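Side-chain contacts in RIM-binding protein, isoform F (Drosophila melanogaster, PDB 4Z8A), which uses this SH3 domain to bind a peptide derived from Cacophony, and probably helps organise the presynaptic active zone: residues D22-S27 and D31-E36; F56-L61 and R65-S70. One frame throughout, in Å; residues are numbered along the deposited sequence.

Interaction 1: D22-S27 and D31-E36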
loop_
_atom_site.group_PDB
_atom_site.type_symbol
_atom_site.label_atom_id
_atom_site.label_comp_id
_atom_site.label_asym_id
_atom_site.label_seq_id
_atom_site.Cartn_x
_atom_site.Cartn_y
_atom_site.Cartn_z
ATOM N N ASP A 22 -9.439 3.202 -5.813
ATOM C CA ASP A 22 -10.245 2.109 -6.349
ATOM C C ASP A 22 -9.472 1.514 -7.515
ATOM O O ASP A 22 -9.278 2.170 -8.535
ATOM C CB ASP A 22 -11.615 2.625 -6.784
ATOM C CG ASP A 22 -12.545 1.512 -7.251
ATOM O OD1 ASP A 22 -12.079 0.365 -7.424
ATOM O OD2 ASP A 22 -13.743 1.792 -7.440
ATOM N N PRO A 23 -9.001 0.280 -7.359
ATOM C CA PRO A 23 -8.153 -0.342 -8.376
ATOM C C PRO A 23 -8.811 -0.317 -9.749
ATOM O O PRO A 23 -8.099 -0.182 -10.731
ATOM C CB PRO A 23 -7.981 -1.779 -7.868
ATOM C CG PRO A 23 -8.241 -1.688 -6.386
ATOM C CD PRO A 23 -9.211 -0.587 -6.185
ATOM N N GLN A 24 -10.138 -0.424 -9.833
ATOM C CA GLN A 24 -10.819 -0.412 -11.138
ATOM C C GLN A 24 -10.716 0.934 -11.825
ATOM O O GLN A 24 -10.795 1.034 -13.053
ATOM C CB GLN A 24 -12.293 -0.774 -10.993
ATOM C CG GLN A 24 -12.531 -2.205 -10.675
ATOM C CD GLN A 24 -13.953 -2.641 -10.969
ATOM O OE1 GLN A 24 -14.463 -2.452 -12.075
ATOM N NE2 GLN A 24 -14.600 -3.235 -9.974
ATOM N N GLU A 25 -10.550 1.986 -11.035
ATOM C CA GLU A 25 -10.445 3.331 -11.603
ATOM C C GLU A 25 -9.011 3.774 -11.850
ATOM O O GLU A 25 -8.749 4.604 -12.720
ATOM C CB GLU A 25 -11.100 4.354 -10.684
ATOM C CG GLU A 25 -12.586 4.239 -10.596
ATOM C CD GLU A 25 -13.172 5.079 -9.486
ATOM O OE1 GLU A 25 -12.456 5.970 -8.967
ATOM O OE2 GLU A 25 -14.352 4.844 -9.139
ATOM N N LEU A 26 -8.081 3.257 -11.056
ATOM C CA LEU A 26 -6.752 3.829 -11.022
ATOM C C LEU A 26 -5.590 2.867 -11.240
ATOM O O LEU A 26 -4.477 3.302 -11.525
ATOM C CB LEU A 26 -6.562 4.534 -9.669
ATOM C CG LEU A 26 -7.467 5.745 -9.451
ATOM C CD1 LEU A 26 -7.172 6.397 -8.103
ATOM C CD2 LEU A 26 -7.272 6.761 -10.559
ATOM N N SER A 27 -5.813 1.564 -11.092
ATOM C CA SER A 27 -4.686 0.636 -11.195
ATOM C C SER A 27 -4.293 0.330 -12.636
ATOM O O SER A 27 -5.169 0.121 -13.480
ATOM C CB SER A 27 -5.003 -0.687 -10.494
ATOM O OG SER A 27 -3.852 -1.512 -10.504
ATOM N N ASP A 31 -4.109 -7.732 -12.993
ATOM C CA ASP A 31 -4.728 -8.563 -11.952
ATOM C C ASP A 31 -5.222 -7.707 -10.784
ATOM O O ASP A 31 -5.412 -8.200 -9.679
ATOM C CB ASP A 31 -3.742 -9.622 -11.439
ATOM C CG ASP A 31 -2.417 -9.034 -10.965
ATOM O OD1 ASP A 31 -2.264 -7.796 -10.982
ATOM O OD2 ASP A 31 -1.522 -9.829 -10.576
ATOM N N ALA A 32 -5.448 -6.423 -11.044
ATOM C CA ALA A 32 -5.745 -5.482 -9.969
ATOM C C ALA A 32 -6.975 -5.853 -9.162
ATOM O O ALA A 32 -6.977 -5.784 -7.928
ATOM C CB ALA A 32 -5.916 -4.083 -10.542
ATOM N N GLU A 33 -8.045 -6.217 -9.853
ATOM C CA GLU A 33 -9.319 -6.418 -9.169
ATOM C C GLU A 33 -9.236 -7.621 -8.232
ATOM O O GLU A 33 -9.865 -7.639 -7.171
ATOM C CB GLU A 33 -10.447 -6.584 -10.181
ATOM C CG GLU A 33 -10.856 -5.277 -10.881
ATOM C CD GLU A 33 -9.741 -4.671 -11.712
ATOM O OE1 GLU A 33 -9.128 -5.407 -12.519
ATOM O OE2 GLU A 33 -9.455 -3.460 -11.537
ATOM N N GLN A 34 -8.444 -8.618 -8.616
ATOM C CA GLN A 34 -8.229 -9.784 -7.775
ATOM C C GLN A 34 -7.355 -9.510 -6.550
ATOM O O GLN A 34 -7.618 -10.040 -5.467
ATOM C CB GLN A 34 -7.594 -10.915 -8.589
ATOM C CG GLN A 34 -8.561 -11.589 -9.548
ATOM C CD GLN A 34 -8.568 -10.980 -10.923
ATOM O OE1 GLN A 34 -8.028 -9.879 -11.153
ATOM N NE2 GLN A 34 -9.212 -11.674 -11.860
ATOM N N VAL A 35 -6.306 -8.708 -6.701
ATOM C CA VAL A 35 -5.285 -8.731 -5.665
ATOM C C VAL A 35 -5.073 -7.426 -4.893
ATOM O O VAL A 35 -4.388 -7.453 -3.871
ATOM C CB VAL A 35 -3.909 -9.183 -6.243
ATOM C CG1 VAL A 35 -4.037 -10.537 -7.012
ATOM C CG2 VAL A 35 -3.307 -8.107 -7.111
ATOM N N GLU A 36 -5.681 -6.327 -5.350
ATOM C CA GLU A 36 -5.494 -5.012 -4.707
ATOM C C GLU A 36 -6.688 -4.614 -3.832
ATOM O O GLU A 36 -7.823 -5.038 -4.052
ATOM C CB GLU A 36 -5.212 -3.931 -5.768
ATOM C CG GLU A 36 -3.933 -4.211 -6.528
ATOM C CD GLU A 36 -3.622 -3.193 -7.623
ATOM O OE1 GLU A 36 -4.285 -2.146 -7.678
ATOM O OE2 GLU A 36 -2.731 -3.493 -8.439
#
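Ala32 turns its methyl toward the 22-27 turn and meets both Ser27 and Pro23: CB lies 3.3 Å from Ser27 OG and 4.1 Å from Pro23 CB. One residue on, Glu33 bends at chi2 (63°), which turns its carboxylate toward the start of the opposing helix, at Gln24. There Glu33 and Gln24 cross at about a right angle, CG to CG 3.5 Å, and Glu33 OE2 rests 3.4 Å from Gln24 CA; amide and carboxylate planes stand 77° apart and make no hydrogen bond with each other. Both short helices, 23-26 and 32-35, belong to the RT loop of the SH3 fold, the long excursion between its first two sheet strands, and here each sits on one arm of it. Asp22 caps the first helix, its OD1 accepting from Gln24 N at 3.2 Å. Glu36 follows the second helix; its side chain and that of Pro23 run past each other in opposite directions, Glu36 CB 3.8 Å from Pro23 CG. Extended beyond CG, the chain delivers OE1 to Ser27 OG, a 2.9 Å hydrogen bond donated by the serine on the syn side of the carboxylate. Tyr21 OH also bonds to Glu36 OE1, while OE2 takes Asn29 ND2 and a salt bridge from a basic side chain of the bound peptide.

Interaction 2: F56-L61 and R65-S70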
loop_
_atom_site.group_PDB
_atom_site.type_symbol
_atom_site.label_atom_id
_atom_site.label_comp_id
_atom_site.label_asym_id
_atom_site.label_seq_id
_atom_site.Cartn_x
_atom_site.Cartn_y
_atom_site.Cartn_z
ATOM N N PHE A 56 4.262 -2.303 -3.759
ATOM C CA PHE A 56 3.009 -2.545 -3.041
ATOM C C PHE A 56 3.231 -3.160 -1.666
ATOM O O PHE A 56 4.144 -3.968 -1.484
ATOM C CB PHE A 56 2.085 -3.474 -3.862
ATOM C CG PHE A 56 1.479 -2.793 -5.065
ATOM C CD1 PHE A 56 2.218 -2.626 -6.217
ATOM C CD2 PHE A 56 0.198 -2.270 -5.013
ATOM C CE1 PHE A 56 1.683 -1.964 -7.304
ATOM C CE2 PHE A 56 -0.359 -1.636 -6.100
ATOM C CZ PHE A 56 0.405 -1.458 -7.247
ATOM N N TYR A 57 2.392 -2.779 -0.705
ATOM C CA TYR A 57 2.398 -3.435 0.611
ATOM C C TYR A 57 1.284 -4.453 0.672
ATOM O O TYR A 57 0.234 -4.213 0.106
ATOM C CB TYR A 57 2.159 -2.452 1.742
ATOM C CG TYR A 57 3.240 -1.396 1.928
ATOM C CD1 TYR A 57 4.482 -1.735 2.431
ATOM C CD2 TYR A 57 2.986 -0.062 1.648
ATOM C CE1 TYR A 57 5.467 -0.765 2.630
ATOM C CE2 TYR A 57 3.963 0.902 1.834
ATOM C CZ TYR A 57 5.200 0.539 2.315
ATOM O OH TYR A 57 6.171 1.505 2.521
ATOM N N MET A 58 1.474 -5.529 1.429
ATOM C CA MET A 58 0.324 -6.364 1.812
ATOM C C MET A 58 -0.407 -5.688 2.967
ATOM O O MET A 58 0.191 -5.459 4.002
ATOM C CB MET A 58 0.758 -7.757 2.232
ATOM C CG MET A 58 -0.412 -8.600 2.791
ATOM S SD MET A 58 -1.759 -8.860 1.596
ATOM C CE MET A 58 -0.887 -9.642 0.234
ATOM N N GLY A 59 -1.684 -5.361 2.784
ATOM C CA GLY A 59 -2.423 -4.624 3.790
ATOM C C GLY A 59 -3.728 -5.285 4.202
ATOM O O GLY A 59 -4.238 -6.168 3.518
ATOM N N GLU A 60 -4.261 -4.826 5.326
ATOM C CA GLU A 60 -5.582 -5.243 5.810
ATOM C C GLU A 60 -6.417 -4.021 6.081
ATOM O O GLU A 60 -5.898 -3.014 6.590
ATOM C CB GLU A 60 -5.467 -6.066 7.088
ATOM C CG GLU A 60 -6.791 -6.668 7.572
ATOM C CD GLU A 60 -7.637 -5.735 8.426
ATOM O OE1 GLU A 60 -7.132 -4.669 8.879
ATOM O OE2 GLU A 60 -8.818 -6.085 8.657
ATOM N N LEU A 61 -7.701 -4.100 5.761
ATOM C CA LEU A 61 -8.612 -2.998 6.061
ATOM C C LEU A 61 -10.032 -3.524 6.169
ATOM O O LEU A 61 -10.558 -4.104 5.228
ATOM C CB LEU A 61 -8.518 -1.899 4.988
ATOM C CG LEU A 61 -9.580 -0.795 5.058
ATOM C CD1 LEU A 61 -9.490 0.012 6.369
ATOM C CD2 LEU A 61 -9.475 0.159 3.840
ATOM N N ARG A 65 -8.083 -8.240 2.975
ATOM C CA ARG A 65 -6.638 -8.141 2.779
ATOM C C ARG A 65 -6.287 -8.022 1.299
ATOM O O ARG A 65 -6.950 -8.612 0.454
ATOM C CB ARG A 65 -5.939 -9.351 3.393
ATOM C CG ARG A 65 -6.128 -9.399 4.882
ATOM C CD ARG A 65 -5.593 -10.650 5.517
ATOM N NE ARG A 65 -6.104 -10.736 6.883
ATOM C CZ ARG A 65 -5.472 -10.259 7.951
ATOM N NH1 ARG A 65 -4.287 -9.666 7.826
ATOM N NH2 ARG A 65 -6.025 -10.378 9.147
ATOM N N GLY A 66 -5.263 -7.239 0.983
ATOM C CA GLY A 66 -4.827 -7.124 -0.398
ATOM C C GLY A 66 -3.683 -6.158 -0.528
ATOM O O GLY A 66 -3.345 -5.453 0.427
ATOM N N LEU A 67 -3.122 -6.083 -1.734
ATOM C CA LEU A 67 -2.001 -5.204 -1.990
ATOM C C LEU A 67 -2.462 -3.749 -2.110
ATOM O O LEU A 67 -3.501 -3.455 -2.699
ATOM C CB LEU A 67 -1.272 -5.642 -3.268
ATOM C CG LEU A 67 -0.643 -7.040 -3.231
ATOM C CD1 LEU A 67 -0.075 -7.403 -4.602
ATOM C CD2 LEU A 67 0.440 -7.146 -2.170
ATOM N N VAL A 68 -1.658 -2.848 -1.553
ATOM C CA VAL A 68 -1.934 -1.410 -1.601
ATOM C C VAL A 68 -0.718 -0.644 -2.138
ATOM O O VAL A 68 0.424 -0.962 -1.813
ATOM C CB VAL A 68 -2.330 -0.876 -0.206
ATOM C CG1 VAL A 68 -3.554 -1.596 0.303
ATOM C CG2 VAL A 68 -1.204 -1.057 0.768
ATOM N N PRO A 69 -0.962 0.350 -3.001
ATOM C CA PRO A 69 0.142 1.129 -3.585
ATOM C C PRO A 69 0.792 2.068 -2.562
ATOM O O PRO A 69 0.114 2.908 -1.985
ATOM C CB PRO A 69 -0.541 1.943 -4.696
ATOM C CG PRO A 69 -1.933 2.115 -4.251
ATOM C CD PRO A 69 -2.285 0.847 -3.423
ATOM N N SER A 70 2.092 1.915 -2.352
ATOM C CA SER A 70 2.791 2.672 -1.315
ATOM C C SER A 70 2.663 4.178 -1.517
ATOM O O SER A 70 2.677 4.938 -0.554
ATOM C CB SER A 70 4.262 2.268 -1.284
ATOM O OG SER A 70 4.880 2.508 -2.550
#
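Strands 56-61 and 64-69 form an antiparallel beta hairpin in the SH3 fold, and the peptide binds at its Phe56 and Pro69 end. Two hydrogen-bonded pairs hold it: Tyr57 with Val68 and Gly59 with Gly66, each bonded in both directions, with all four N to O distances at 2.9 Å. Phe56 CE2 reaches Pro69 CB at 3.8 Å, CD2 of the same ring comes to 3.4 Å from Val68 C, and the edge of the ring is turned to Val68 N. Leu67, on that same face, crosses Met58 at about a right angle; bends at chi2 and chi3 bring Met58 CE to 3.7 Å from Leu67 CD2. Farther along, Glu60 CG sits over the centre of one face of the Arg65 guanidinium, 3.8 Å from CZ. The carboxylate itself does not pair with the arginine, and Glu60 OE2 accepts from Gly63 N instead. On the other face Tyr57 CB packs against Val68 CG2, and Tyr57 CE2 approaches Ser70 CB at 3.4 Å. A cation-pi contact joins Phe56 to a basic side chain of the peptide, and Pro69 and Ser70 pack on apolar parts of it. Strand 44-48 continues the sheet beyond 56-61 through Met58 and Glu60, while Leu67 bonds through its backbone to Leu37.

Interaction 2 lies near the middle of the domain, its centre about 3 Å from the centre of the chain; that of interaction 1, in the RT loop, is about 13 Å from it. The hairpin depends on paired backbone bonds with side chains packed on both faces; the two short helices bury less than half as much surface and meet through side chains, with one serine-glutamate bond between them. The centres are 11 Å apart, yet the contacts touch: Val35 O lies 2.8 Å from Leu67 N, a probable hydrogen bond, and Glu36 OE2 packs against Phe56 CE2. Both reach the bound peptide, 22-27/31-36 offering acidic groups and 56-61/65-70 an aromatic ring with apolar surface.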